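Local coordinates for putative uncharacterized protein ECU08_1170 (Encephalitozoon cuniculi, PDB 3Q87), which binds zinc and probably acts as the Trm112 activator subunit of the Mtq2 methyltransferase, which methylates the translation termination factor eRF1, at residues G98-D103 against L107-K112; R61-R66 against F91-V96; K42-F45 against E51-K54. All blocks are in the same frame, centred on the assembly; numbering follows the deposited sequence.

Interaction 1 of 3, residues G98-D103 against L107-K112. With ZN (zinc ion), chain C.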
ATOM      1  N   GLY A  98      12.658   7.580 -11.736  1.00 20.20           N
ATOM      2  CA  GLY A  98      11.860   8.758 -12.014  1.00 26.39           C
ATOM      3  C   GLY A  98      11.420   9.480 -10.759  1.00 20.55           C
ATOM      4  O   GLY A  98      12.092   9.416  -9.729  1.00 21.58           O
ATOM      5  N   SER A  99      10.274  10.147 -10.841  1.00 16.72           N
ATOM      6  CA  SER A  99       9.793  10.983  -9.743  1.00 17.67           C
ATOM      7  C   SER A  99       8.291  11.207  -9.811  1.00 20.59           C
ATOM      8  O   SER A  99       7.688  11.178 -10.893  1.00 22.00           O
ATOM      9  CB  SER A  99      10.483  12.348  -9.784  1.00 21.69           C
ATOM     10  OG  SER A  99      11.732  12.303  -9.124  1.00 45.52           O
ATOM     11  N   LEU A 100       7.699  11.458  -8.649  1.00 17.10           N
ATOM     12  CA  LEU A 100       6.318  11.895  -8.559  1.00 13.45           C
ATOM     13  C   LEU A 100       6.299  13.251  -7.864  1.00 16.27           C
ATOM     14  O   LEU A 100       6.881  13.399  -6.799  1.00 18.89           O
ATOM     15  CB  LEU A 100       5.492  10.895  -7.753  1.00 14.74           C
ATOM     16  CG  LEU A 100       5.362   9.492  -8.349  1.00 19.85           C
ATOM     17  CD1 LEU A 100       4.629   8.582  -7.379  1.00 16.87           C
ATOM     18  CD2 LEU A 100       4.658   9.525  -9.714  1.00 21.01           C
ATOM     19  N   ARG A 101       5.621  14.231  -8.456  1.00 17.19           N
ATOM     20  CA  ARG A 101       5.588  15.583  -7.897  1.00 19.56           C
ATOM     21  C   ARG A 101       4.152  16.044  -7.618  1.00 15.78           C
ATOM     22  O   ARG A 101       3.314  16.019  -8.505  1.00 15.48           O
ATOM     23  CB  ARG A 101       6.279  16.575  -8.856  1.00 21.70           C
ATOM     24  CG  ARG A 101       6.157  18.049  -8.413  1.00 21.07           C
ATOM     25  CD  ARG A 101       6.933  19.019  -9.303  1.00 23.64           C
ATOM     26  NE  ARG A 101       6.714  18.773 -10.724  1.00 41.70           N
ATOM     27  CZ  ARG A 101       5.642  19.178 -11.399  1.00 48.88           C
ATOM     28  NH1 ARG A 101       4.673  19.842 -10.775  1.00 41.87           N
ATOM     29  NH2 ARG A 101       5.536  18.917 -12.697  1.00 40.62           N
ATOM     30  N   CYS A 102       3.880  16.468  -6.386  1.00 17.28           N
ATOM     31  CA  CYS A 102       2.586  17.041  -6.042  1.00 18.73           C
ATOM     32  C   CYS A 102       2.404  18.358  -6.778  1.00 19.05           C
ATOM     33  O   CYS A 102       3.229  19.244  -6.652  1.00 25.08           O
ATOM     34  CB  CYS A 102       2.495  17.312  -4.541  1.00 18.75           C
ATOM     35  SG  CYS A 102       0.960  18.224  -4.074  1.00 16.64           S
ATOM     36  N   ASP A 103       1.325  18.491  -7.538  1.00 21.29           N
ATOM     37  CA  ASP A 103       1.121  19.696  -8.338  1.00 24.81           C
ATOM     38  C   ASP A 103       0.792  20.919  -7.492  1.00 26.26           C
ATOM     39  O   ASP A 103       0.890  22.035  -7.981  1.00 28.57           O
ATOM     40  CB  ASP A 103       0.051  19.482  -9.416  1.00 22.75           C
ATOM     41  CG  ASP A 103      -1.350  19.296  -8.832  1.00 37.56           C
ATOM     42  OD1 ASP A 103      -1.478  19.115  -7.602  1.00 36.17           O
ATOM     43  OD2 ASP A 103      -2.333  19.336  -9.601  1.00 41.08           O
ATOM     44  N   LEU A 107       6.075  18.928  -3.527  1.00 17.64           N
ATOM     45  CA  LEU A 107       6.763  17.811  -2.876  1.00 14.74           C
ATOM     46  C   LEU A 107       7.082  16.697  -3.885  1.00 15.50           C
ATOM     47  O   LEU A 107       6.249  16.342  -4.723  1.00 15.26           O
ATOM     48  CB  LEU A 107       5.905  17.242  -1.749  1.00 17.26           C
ATOM     49  CG  LEU A 107       6.547  16.160  -0.880  1.00 22.02           C
ATOM     50  CD1 LEU A 107       7.560  16.803   0.056  1.00 24.33           C
ATOM     51  CD2 LEU A 107       5.497  15.408  -0.082  1.00 18.51           C
ATOM     52  N   ILE A 108       8.289  16.153  -3.793  1.00 14.41           N
ATOM     53  CA  ILE A 108       8.770  15.135  -4.718  1.00 16.95           C
ATOM     54  C   ILE A 108       9.017  13.788  -4.045  1.00 18.15           C
ATOM     55  O   ILE A 108       9.746  13.713  -3.056  1.00 14.18           O
ATOM     56  CB  ILE A 108      10.130  15.515  -5.314  1.00 19.84           C
ATOM     57  CG1 ILE A 108      10.072  16.864  -6.034  1.00 23.89           C
ATOM     58  CG2 ILE A 108      10.624  14.419  -6.235  1.00 16.28           C
ATOM     59  CD1 ILE A 108       9.279  16.833  -7.277  1.00 23.63           C
ATOM     60  N   TYR A 109       8.425  12.739  -4.616  1.00 15.86           N
ATOM     61  CA  TYR A 109       8.725  11.358  -4.262  1.00 14.61           C
ATOM     62  C   TYR A 109       9.632  10.747  -5.339  1.00 12.17           C
ATOM     63  O   TYR A 109       9.188  10.453  -6.441  1.00 12.95           O
ATOM     64  CB  TYR A 109       7.448  10.517  -4.198  1.00 13.07           C
ATOM     65  CG  TYR A 109       6.396  10.881  -3.162  1.00 12.47           C
ATOM     66  CD1 TYR A 109       6.727  11.534  -1.984  1.00 13.74           C
ATOM     67  CD2 TYR A 109       5.071  10.510  -3.354  1.00 16.65           C
ATOM     68  CE1 TYR A 109       5.765  11.836  -1.044  1.00 18.81           C
ATOM     69  CE2 TYR A 109       4.088  10.806  -2.413  1.00 16.96           C
ATOM     70  CZ  TYR A 109       4.441  11.460  -1.264  1.00 13.66           C
ATOM     71  OH  TYR A 109       3.477  11.739  -0.340  1.00 15.09           O
ATOM     72  N   PRO A 110      10.904  10.538  -5.021  1.00 14.13           N
ATOM     73  CA  PRO A 110      11.751   9.871  -6.013  1.00 14.21           C
ATOM     74  C   PRO A 110      11.261   8.446  -6.245  1.00 19.92           C
ATOM     75  O   PRO A 110      10.687   7.830  -5.353  1.00 18.55           O
ATOM     76  CB  PRO A 110      13.127   9.838  -5.336  1.00 16.22           C
ATOM     77  CG  PRO A 110      13.060  10.895  -4.262  1.00 15.87           C
ATOM     78  CD  PRO A 110      11.640  10.875  -3.793  1.00 15.92           C
ATOM     79  N   ILE A 111      11.478   7.942  -7.450  1.00 16.20           N
ATOM     80  CA  ILE A 111      11.246   6.546  -7.761  1.00 19.16           C
ATOM     81  C   ILE A 111      12.626   5.992  -8.091  1.00 22.72           C
ATOM     82  O   ILE A 111      13.280   6.458  -9.019  1.00 18.24           O
ATOM     83  CB  ILE A 111      10.277   6.391  -8.953  1.00 22.69           C
ATOM     84  CG1 ILE A 111       8.892   6.953  -8.589  1.00 16.33           C
ATOM     85  CG2 ILE A 111      10.177   4.929  -9.399  1.00 14.34           C
ATOM     86  CD1 ILE A 111       7.992   7.194  -9.795  1.00 11.63           C
ATOM     87  N   LYS A 112      13.076   5.019  -7.309  1.00 18.34           N
ATOM     88  CA  LYS A 112      14.436   4.516  -7.412  1.00 23.79           C
ATOM     89  C   LYS A 112      14.434   2.986  -7.359  1.00 25.06           C
ATOM     90  O   LYS A 112      14.018   2.397  -6.368  1.00 17.69           O
ATOM     91  CB  LYS A 112      15.271   5.107  -6.270  1.00 22.21           C
ATOM     92  CG  LYS A 112      16.706   4.614  -6.208  1.00 45.43           C
ATOM     93  CD  LYS A 112      17.379   5.097  -4.922  1.00 68.06           C
ATOM     94  CE  LYS A 112      18.684   4.359  -4.639  1.00 68.01           C
ATOM     95  NZ  LYS A 112      19.224   4.704  -3.288  1.00 64.44           N
TER
HETATM   96 ZN    ZN C 126       1.394  18.487  -1.834  1.00 28.56          ZN

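Interaction 2 of 3, residues R61-R66 against F91-V96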
ATOM      1  N   ARG A  61       5.936   9.587 -22.803  1.00 34.79           N
ATOM      2  CA  ARG A  61       5.963   9.746 -24.263  1.00 39.54           C
ATOM      3  C   ARG A  61       7.254   9.231 -24.917  1.00 43.00           C
ATOM      4  O   ARG A  61       7.244   8.808 -26.077  1.00 47.75           O
ATOM      5  CB  ARG A  61       5.676  11.198 -24.665  1.00 33.26           C
ATOM      6  CG  ARG A  61       6.749  12.185 -24.246  1.00 42.54           C
ATOM      7  CD  ARG A  61       6.317  13.616 -24.513  1.00 43.25           C
ATOM      8  NE  ARG A  61       7.351  14.569 -24.124  1.00 44.09           N
ATOM      9  CZ  ARG A  61       7.494  15.064 -22.898  1.00 52.84           C
ATOM     10  NH1 ARG A  61       6.662  14.698 -21.929  1.00 53.47           N
ATOM     11  NH2 ARG A  61       8.467  15.927 -22.637  1.00 47.29           N
ATOM     12  N   ASP A  62       8.351   9.253 -24.169  1.00 38.49           N
ATOM     13  CA  ASP A  62       9.614   8.697 -24.643  1.00 35.68           C
ATOM     14  C   ASP A  62       9.752   7.193 -24.361  1.00 50.94           C
ATOM     15  O   ASP A  62      10.802   6.596 -24.607  1.00 44.85           O
ATOM     16  CB  ASP A  62      10.790   9.458 -24.036  1.00 38.82           C
ATOM     17  CG  ASP A  62      10.985  10.820 -24.665  1.00 64.81           C
ATOM     18  OD1 ASP A  62      11.941  11.529 -24.274  1.00 66.39           O
ATOM     19  OD2 ASP A  62      10.179  11.180 -25.555  1.00 62.96           O
ATOM     20  N   PHE A  63       8.696   6.581 -23.839  1.00 50.94           N
ATOM     21  CA  PHE A  63       8.685   5.136 -23.655  1.00 45.63           C
ATOM     22  C   PHE A  63       7.760   4.473 -24.668  1.00 39.61           C
ATOM     23  O   PHE A  63       6.568   4.757 -24.713  1.00 38.43           O
ATOM     24  CB  PHE A  63       8.255   4.771 -22.239  1.00 40.37           C
ATOM     25  CG  PHE A  63       8.023   3.299 -22.039  1.00 41.38           C
ATOM     26  CD1 PHE A  63       9.084   2.449 -21.754  1.00 45.16           C
ATOM     27  CD2 PHE A  63       6.746   2.765 -22.124  1.00 38.10           C
ATOM     28  CE1 PHE A  63       8.877   1.091 -21.556  1.00 36.68           C
ATOM     29  CE2 PHE A  63       6.529   1.411 -21.926  1.00 44.75           C
ATOM     30  CZ  PHE A  63       7.596   0.572 -21.640  1.00 39.18           C
ATOM     31  N   HIS A  64       8.310   3.573 -25.471  1.00 43.61           N
ATOM     32  CA  HIS A  64       7.540   2.988 -26.559  1.00 60.43           C
ATOM     33  C   HIS A  64       7.212   1.514 -26.348  1.00 57.74           C
ATOM     34  O   HIS A  64       6.696   0.858 -27.248  1.00 63.41           O
ATOM     35  CB  HIS A  64       8.277   3.206 -27.877  1.00 59.51           C
ATOM     36  CG  HIS A  64       8.883   4.568 -27.993  1.00 58.73           C
ATOM     37  ND1 HIS A  64       8.140   5.689 -28.297  1.00 53.94           N
ATOM     38  CD2 HIS A  64      10.155   4.995 -27.811  1.00 53.82           C
ATOM     39  CE1 HIS A  64       8.931   6.745 -28.315  1.00 56.55           C
ATOM     40  NE2 HIS A  64      10.160   6.353 -28.023  1.00 48.24           N
ATOM     41  N   GLY A  65       7.491   1.004 -25.153  1.00 54.47           N
ATOM     42  CA  GLY A  65       7.220  -0.390 -24.845  1.00 57.18           C
ATOM     43  C   GLY A  65       5.738  -0.699 -24.839  1.00 53.43           C
ATOM     44  O   GLY A  65       5.323  -1.837 -25.068  1.00 58.29           O
ATOM     45  N   ARG A  66       4.939   0.326 -24.562  1.00 45.29           N
ATOM     46  CA  ARG A  66       3.490   0.202 -24.554  1.00 46.83           C
ATOM     47  C   ARG A  66       2.914   1.586 -24.836  1.00 51.59           C
ATOM     48  O   ARG A  66       3.593   2.589 -24.628  1.00 51.72           O
ATOM     49  CB  ARG A  66       3.016  -0.323 -23.205  1.00 50.42           C
ATOM     50  CG  ARG A  66       1.863  -1.302 -23.297  1.00 54.92           C
ATOM     51  CD  ARG A  66       1.645  -2.014 -21.975  1.00 45.70           C
ATOM     52  NE  ARG A  66       2.753  -2.902 -21.627  1.00 49.11           N
ATOM     53  CZ  ARG A  66       2.752  -4.219 -21.825  1.00 52.72           C
ATOM     54  NH1 ARG A  66       1.702  -4.811 -22.379  1.00 50.26           N
ATOM     55  NH2 ARG A  66       3.804  -4.946 -21.466  1.00 52.18           N
ATOM     56  N   PHE A  91      -0.766  -1.517 -15.792  1.00 23.43           N
ATOM     57  CA  PHE A  91      -0.165  -2.659 -15.122  1.00 24.12           C
ATOM     58  C   PHE A  91       0.995  -3.208 -15.917  1.00 25.81           C
ATOM     59  O   PHE A  91       1.787  -3.991 -15.405  1.00 30.47           O
ATOM     60  CB  PHE A  91      -1.204  -3.766 -14.901  1.00 26.01           C
ATOM     61  CG  PHE A  91      -2.176  -3.472 -13.794  1.00 24.55           C
ATOM     62  CD1 PHE A  91      -1.910  -3.877 -12.491  1.00 24.80           C
ATOM     63  CD2 PHE A  91      -3.355  -2.784 -14.052  1.00 23.58           C
ATOM     64  CE1 PHE A  91      -2.801  -3.596 -11.466  1.00 21.02           C
ATOM     65  CE2 PHE A  91      -4.248  -2.498 -13.032  1.00 22.73           C
ATOM     66  CZ  PHE A  91      -3.972  -2.908 -11.738  1.00 20.03           C
ATOM     67  N   GLY A  92       1.088  -2.801 -17.179  1.00 27.30           N
ATOM     68  CA  GLY A  92       2.059  -3.379 -18.089  1.00 28.59           C
ATOM     69  C   GLY A  92       3.317  -2.554 -18.256  1.00 29.96           C
ATOM     70  O   GLY A  92       4.168  -2.869 -19.083  1.00 25.10           O
ATOM     71  N   ILE A  93       3.435  -1.491 -17.468  1.00 26.58           N
ATOM     72  CA  ILE A  93       4.643  -0.680 -17.473  1.00 22.68           C
ATOM     73  C   ILE A  93       5.165  -0.521 -16.061  1.00 25.34           C
ATOM     74  O   ILE A  93       4.390  -0.358 -15.127  1.00 24.32           O
ATOM     75  CB  ILE A  93       4.372   0.730 -18.016  1.00 23.62           C
ATOM     76  CG1 ILE A  93       3.806   0.665 -19.436  1.00 33.85           C
ATOM     77  CG2 ILE A  93       5.648   1.562 -17.976  1.00 25.13           C
ATOM     78  CD1 ILE A  93       3.424   2.026 -19.995  1.00 31.32           C
ATOM     79  N   ASP A  94       6.483  -0.527 -15.918  1.00 24.60           N
ATOM     80  CA  ASP A  94       7.102  -0.298 -14.627  1.00 30.32           C
ATOM     81  C   ASP A  94       8.145   0.815 -14.713  1.00 28.02           C
ATOM     82  O   ASP A  94       9.144   0.695 -15.431  1.00 26.79           O
ATOM     83  CB  ASP A  94       7.753  -1.583 -14.123  1.00 31.33           C
ATOM     84  CG  ASP A  94       8.398  -1.407 -12.765  1.00 41.00           C
ATOM     85  OD1 ASP A  94       7.691  -0.961 -11.828  1.00 33.29           O
ATOM     86  OD2 ASP A  94       9.604  -1.717 -12.635  1.00 38.37           O
ATOM     87  N   VAL A  95       7.907   1.903 -13.991  1.00 18.57           N
ATOM     88  CA  VAL A  95       8.884   2.973 -13.921  1.00 23.49           C
ATOM     89  C   VAL A  95       9.941   2.546 -12.916  1.00 29.18           C
ATOM     90  O   VAL A  95       9.636   2.355 -11.738  1.00 19.09           O
ATOM     91  CB  VAL A  95       8.248   4.314 -13.469  1.00 22.30           C
ATOM     92  CG1 VAL A  95       9.300   5.409 -13.396  1.00 20.11           C
ATOM     93  CG2 VAL A  95       7.138   4.719 -14.408  1.00 24.98           C
ATOM     94  N   VAL A  96      11.178   2.372 -13.375  1.00 22.35           N
ATOM     95  CA  VAL A  96      12.230   1.968 -12.458  1.00 23.63           C
ATOM     96  C   VAL A  96      12.929   3.201 -11.890  1.00 23.43           C
ATOM     97  O   VAL A  96      13.310   3.222 -10.728  1.00 22.34           O
ATOM     98  CB  VAL A  96      13.249   0.972 -13.098  1.00 29.36           C
ATOM     99  CG1 VAL A  96      12.531  -0.064 -13.964  1.00 30.11           C
ATOM    100  CG2 VAL A  96      14.243   1.706 -13.918  1.00 38.36           C
TER

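Interaction 3 of 3, residues K42-F45 against E51-K54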
ATOM      1  N   LYS A  42     -10.723   2.932 -10.996  1.00 32.17           N
ATOM      2  CA  LYS A  42     -11.151   3.466 -12.281  1.00 38.16           C
ATOM      3  C   LYS A  42     -11.507   4.952 -12.237  1.00 31.89           C
ATOM      4  O   LYS A  42     -11.054   5.716 -13.082  1.00 34.52           O
ATOM      5  CB  LYS A  42     -12.296   2.626 -12.844  1.00 27.73           C
ATOM      6  CG  LYS A  42     -11.822   1.293 -13.378  1.00 31.84           C
ATOM      7  CD  LYS A  42     -12.967   0.414 -13.842  1.00 38.42           C
ATOM      8  CE  LYS A  42     -12.428  -0.751 -14.657  1.00 39.44           C
ATOM      9  NZ  LYS A  42     -13.498  -1.501 -15.363  1.00 46.62           N
ATOM     10  N   HIS A  43     -12.288   5.362 -11.244  1.00 25.31           N
ATOM     11  CA  HIS A  43     -12.697   6.755 -11.137  1.00 32.97           C
ATOM     12  C   HIS A  43     -11.517   7.737 -11.112  1.00 45.94           C
ATOM     13  O   HIS A  43     -11.642   8.884 -11.570  1.00 34.85           O
ATOM     14  CB  HIS A  43     -13.583   6.963  -9.912  1.00 33.60           C
ATOM     15  CG  HIS A  43     -12.836   6.932  -8.616  1.00 45.88           C
ATOM     16  ND1 HIS A  43     -12.571   8.071  -7.886  1.00 46.00           N
ATOM     17  CD2 HIS A  43     -12.301   5.902  -7.917  1.00 39.76           C
ATOM     18  CE1 HIS A  43     -11.904   7.745  -6.794  1.00 41.67           C
ATOM     19  NE2 HIS A  43     -11.726   6.435  -6.789  1.00 38.51           N
ATOM     20  N   MET A  44     -10.378   7.297 -10.578  1.00 35.18           N
ATOM     21  CA  MET A  44      -9.207   8.162 -10.508  1.00 30.99           C
ATOM     22  C   MET A  44      -8.702   8.469 -11.914  1.00 35.69           C
ATOM     23  O   MET A  44      -8.101   9.520 -12.162  1.00 34.41           O
ATOM     24  CB  MET A  44      -8.093   7.526  -9.670  1.00 34.10           C
ATOM     25  CG  MET A  44      -8.398   7.418  -8.171  1.00 40.01           C
ATOM     26  SD  MET A  44      -8.765   8.995  -7.360  1.00 44.11           S
ATOM     27  CE  MET A  44      -7.183   9.388  -6.623  1.00 38.35           C
ATOM     28  N   PHE A  45      -8.957   7.543 -12.830  1.00 29.46           N
ATOM     29  CA  PHE A  45      -8.461   7.657 -14.189  1.00 34.54           C
ATOM     30  C   PHE A  45      -9.529   8.123 -15.189  1.00 34.93           C
ATOM     31  O   PHE A  45      -9.222   8.354 -16.361  1.00 39.69           O
ATOM     32  CB  PHE A  45      -7.800   6.338 -14.620  1.00 26.60           C
ATOM     33  CG  PHE A  45      -6.613   5.963 -13.771  1.00 27.25           C
ATOM     34  CD1 PHE A  45      -6.758   5.108 -12.694  1.00 25.47           C
ATOM     35  CD2 PHE A  45      -5.363   6.499 -14.026  1.00 23.80           C
ATOM     36  CE1 PHE A  45      -5.667   4.779 -11.900  1.00 21.25           C
ATOM     37  CE2 PHE A  45      -4.268   6.174 -13.234  1.00 27.35           C
ATOM     38  CZ  PHE A  45      -4.427   5.308 -12.168  1.00 17.28           C
ATOM     39  N   GLU A  51      -7.978  12.798 -17.179  1.00 32.39           N
ATOM     40  CA  GLU A  51      -6.833  13.652 -16.909  1.00 33.25           C
ATOM     41  C   GLU A  51      -5.589  12.881 -16.465  1.00 29.63           C
ATOM     42  O   GLU A  51      -4.498  13.101 -16.994  1.00 31.67           O
ATOM     43  CB  GLU A  51      -7.182  14.726 -15.877  1.00 32.61           C
ATOM     44  CG  GLU A  51      -5.983  15.575 -15.489  1.00 40.15           C
ATOM     45  CD  GLU A  51      -6.307  16.599 -14.431  1.00 48.66           C
ATOM     46  OE1 GLU A  51      -5.437  17.449 -14.156  1.00 53.47           O
ATOM     47  OE2 GLU A  51      -7.428  16.557 -13.879  1.00 58.15           O
ATOM     48  N   ARG A  52      -5.741  11.990 -15.490  1.00 31.39           N
ATOM     49  CA  ARG A  52      -4.587  11.245 -14.984  1.00 29.90           C
ATOM     50  C   ARG A  52      -3.922  10.426 -16.092  1.00 29.49           C
ATOM     51  O   ARG A  52      -2.687  10.346 -16.161  1.00 29.46           O
ATOM     52  CB  ARG A  52      -4.953  10.375 -13.768  1.00 21.83           C
ATOM     53  CG  ARG A  52      -5.284  11.189 -12.525  1.00 27.95           C
ATOM     54  CD  ARG A  52      -5.174  10.378 -11.242  1.00 25.07           C
ATOM     55  NE  ARG A  52      -5.144  11.244 -10.070  1.00 26.11           N
ATOM     56  CZ  ARG A  52      -6.221  11.692  -9.416  1.00 30.70           C
ATOM     57  NH1 ARG A  52      -7.442  11.355  -9.802  1.00 25.58           N
ATOM     58  NH2 ARG A  52      -6.072  12.481  -8.357  1.00 38.28           N
ATOM     59  N   LEU A  53      -4.740   9.845 -16.970  1.00 27.02           N
ATOM     60  CA  LEU A  53      -4.232   9.065 -18.098  1.00 23.30           C
ATOM     61  C   LEU A  53      -3.468   9.922 -19.103  1.00 27.03           C
ATOM     62  O   LEU A  53      -2.411   9.529 -19.593  1.00 23.91           O
ATOM     63  CB  LEU A  53      -5.378   8.354 -18.814  1.00 31.17           C
ATOM     64  CG  LEU A  53      -6.128   7.306 -17.994  1.00 29.00           C
ATOM     65  CD1 LEU A  53      -7.214   6.675 -18.835  1.00 33.40           C
ATOM     66  CD2 LEU A  53      -5.160   6.251 -17.500  1.00 29.99           C
ATOM     67  N   LYS A  54      -4.036  11.076 -19.435  1.00 29.37           N
ATOM     68  CA  LYS A  54      -3.368  12.049 -20.290  1.00 32.88           C
ATOM     69  C   LYS A  54      -2.043  12.485 -19.686  1.00 22.03           C
ATOM     70  O   LYS A  54      -1.041  12.599 -20.380  1.00 26.91           O
ATOM     71  CB  LYS A  54      -4.261  13.274 -20.491  1.00 32.83           C
ATOM     72  CG  LYS A  54      -5.508  13.006 -21.299  1.00 32.32           C
ATOM     73  CD  LYS A  54      -6.358  14.272 -21.417  1.00 48.80           C
ATOM     74  CE  LYS A  54      -7.560  14.053 -22.334  1.00 51.53           C
ATOM     75  NZ  LYS A  54      -8.651  15.048 -22.103  1.00 60.48           N
TER
HETATM   76  O   HOH W   1      -8.289  11.421 -14.135  1.00 27.85           O

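Interaction 1 of 3, residues G98-D103 against L107-K112
The carbonyl oxygen of Leu100 is approached twice. Tyr109 N donates a hydrogen bond to Leu100 O at 2.8 Å, and Ile108 CA makes a CA-H...O contact to the same Leu100 O at 3.3 Å. Leu100 and Tyr109 are a hydrogen-bonded pair of the antiparallel hairpin 98-102/108-112, and so are Gly98 and Ile111. Pro110, which has no N-H, sits opposite Ser99 in a non-hydrogen-bonded pair, so the ladder loses nothing there. Leu100, Tyr109 and Ile111 share one face of the sheet. With CG1 of Ile111 beside its backbone N (chi1 -64°), Ile111 CD1 reaches across to Leu100 CG at 3.8 Å. The Tyr109 hydroxyl forms a hydrogen bond with Lys10 O, and Tyr109 also packs on Ser73 of the methylase chain. On the other face, Ile108 CD1 rests on the aliphatic stem of Arg101, 3.4 Å from Arg101 CB. Ile108 CG2 meets Ser99 OG at 3.7 Å. The last bond of the ladder runs from Cys102 N to Leu107 O at 2.9 Å. Cys102 SG binds the zinc ion at 2.3 Å, and Cys11, Cys14 and Cys105 complete the site. A hairpin ending at a four-cysteine zinc site is consistent with the zinc beta-ribbon clan of this family. Strand pairing thus runs right up to a metal ligand, and backbone bonds and zinc together hold the turn between the two strands.

Interaction 2 of 3, residues R61-R66 against F91-V96
Arg66 and Ile93 are the nearest backbone neighbours here, yet their CA atoms stay 7.2 Å apart, so side chains must span the gap. The loop 61-66 lies against one strand of the two-stranded antiparallel sheet 26-29/93-96 in this Trm112-family fold. Phe63 also touches Ala27 and Arg66 touches Ser29, so the loop packs on both strands of the sheet.

Phe63 carries the apolar half of the contact. Its CG is anti to the backbone N (chi1 171°), which sends the ring toward Ile93. Phe63 CE2 meets Ile93 CD1 at 3.7 Å and Ile93 CG1 at 3.8 Å. Ile93 CG2 lies over one ring face. The amide N of Gly65 sits over the centre of the opposite face, 3.3 Å above the ring plane. The ring is thus held between the strand and its own loop.

Arg66 spans the polar half. Its CB touches Ile93 CG1 at 4.0 Å. The chain then bends at chi3 (-67°) and brings the head group down on Gly92. Arg66 NE makes a weak hydrogen bond to Gly92 O at 2.9 Å, with an N-H...O angle of only 123°. Farther out, Arg66 NH1 has a long, weak ion pair with Glu88. The contact lies away from the zinc site and is plain packing of a loop on a small sheet. Gly92 has no side chain, and the flat guanidinium of Arg66 settles over the backbone there, with Gly92 CA 3.5 Å above its plane, toward the rim.

Interaction 3 of 3, residues K42-F45 against E51-K54
This is a contact within one bent helix, 42-59, between its loosely bonded first turn, 42-45, and the kinked segment 51-54. The CA atoms of Phe45 and Arg52 are 5.3 Å apart although they are seven positions apart in the chain. A straight helix would hold them about twice as far apart. The helix is kinked at Arg52 and Leu53, whose backbone N atoms lack bonds to the preceding turn.

Met44 O is the polar centre. Arg52 NH1 donates to Met44 O at 3.1 Å with a nearly straight N-H...O angle of 172°. The bond falls on a lone pair of the carbonyl and lies in the guanidinium plane. The Arg52 chain is extended from CG to NE and runs alongside the carbonyl, with Arg52 CD 3.2 Å from Met44 O. A water molecule donates to Met44 O at 2.7 Å and accepts from Arg52 N at 2.9 Å. It gives that N-H, which has no bond to the turn before, an acceptor and ties it to Met44 O.

Met44 bends at chi2 (-58°), and its CE lies over one face of the Arg52 guanidinium, 3.5 Å above the plane and toward the rim. Met44 also packs on Asn75 of the methylase chain. On the apolar side, Phe45 CD2 meets Leu53 CD2 at 3.5 Å, the two side chains crossing at about a right angle. Leu53 goes on to pack against Ile73 and Phe76 of helix 70-78 and, with Phe45, against Leu90 of helix 84-91.

The chemistry is uneven. Met44 O has two donors, whereas Phe45 O is buried without a partner. The arginine and the water probably offset part of the cost of breaking the helical bonding at the bend.

In the fold
Going from the N terminus, interaction 3 comes first and closes a short bend inside helix 42-59. Interaction 2 follows. It closes a loop of 24 residues that contains helices 70-78 and 84-91, and it brings the chain after helix 42-59 back against strand 93-96. Interaction 1 then closes the hairpin over three residues. The three contacts are in series, so none nests in or crosses another. Interactions 1 and 2 touch where Ile111 CG2 packs on Val95 O, and strand 93-96 leads directly into strand 98-102. Interaction 3 stays apart, with its centre about 18 Å from that of interaction 1. Along the chain, strand 93-96 of the small sheet connects helix 84-91 to the hairpin that carries Cys102 of the zinc site.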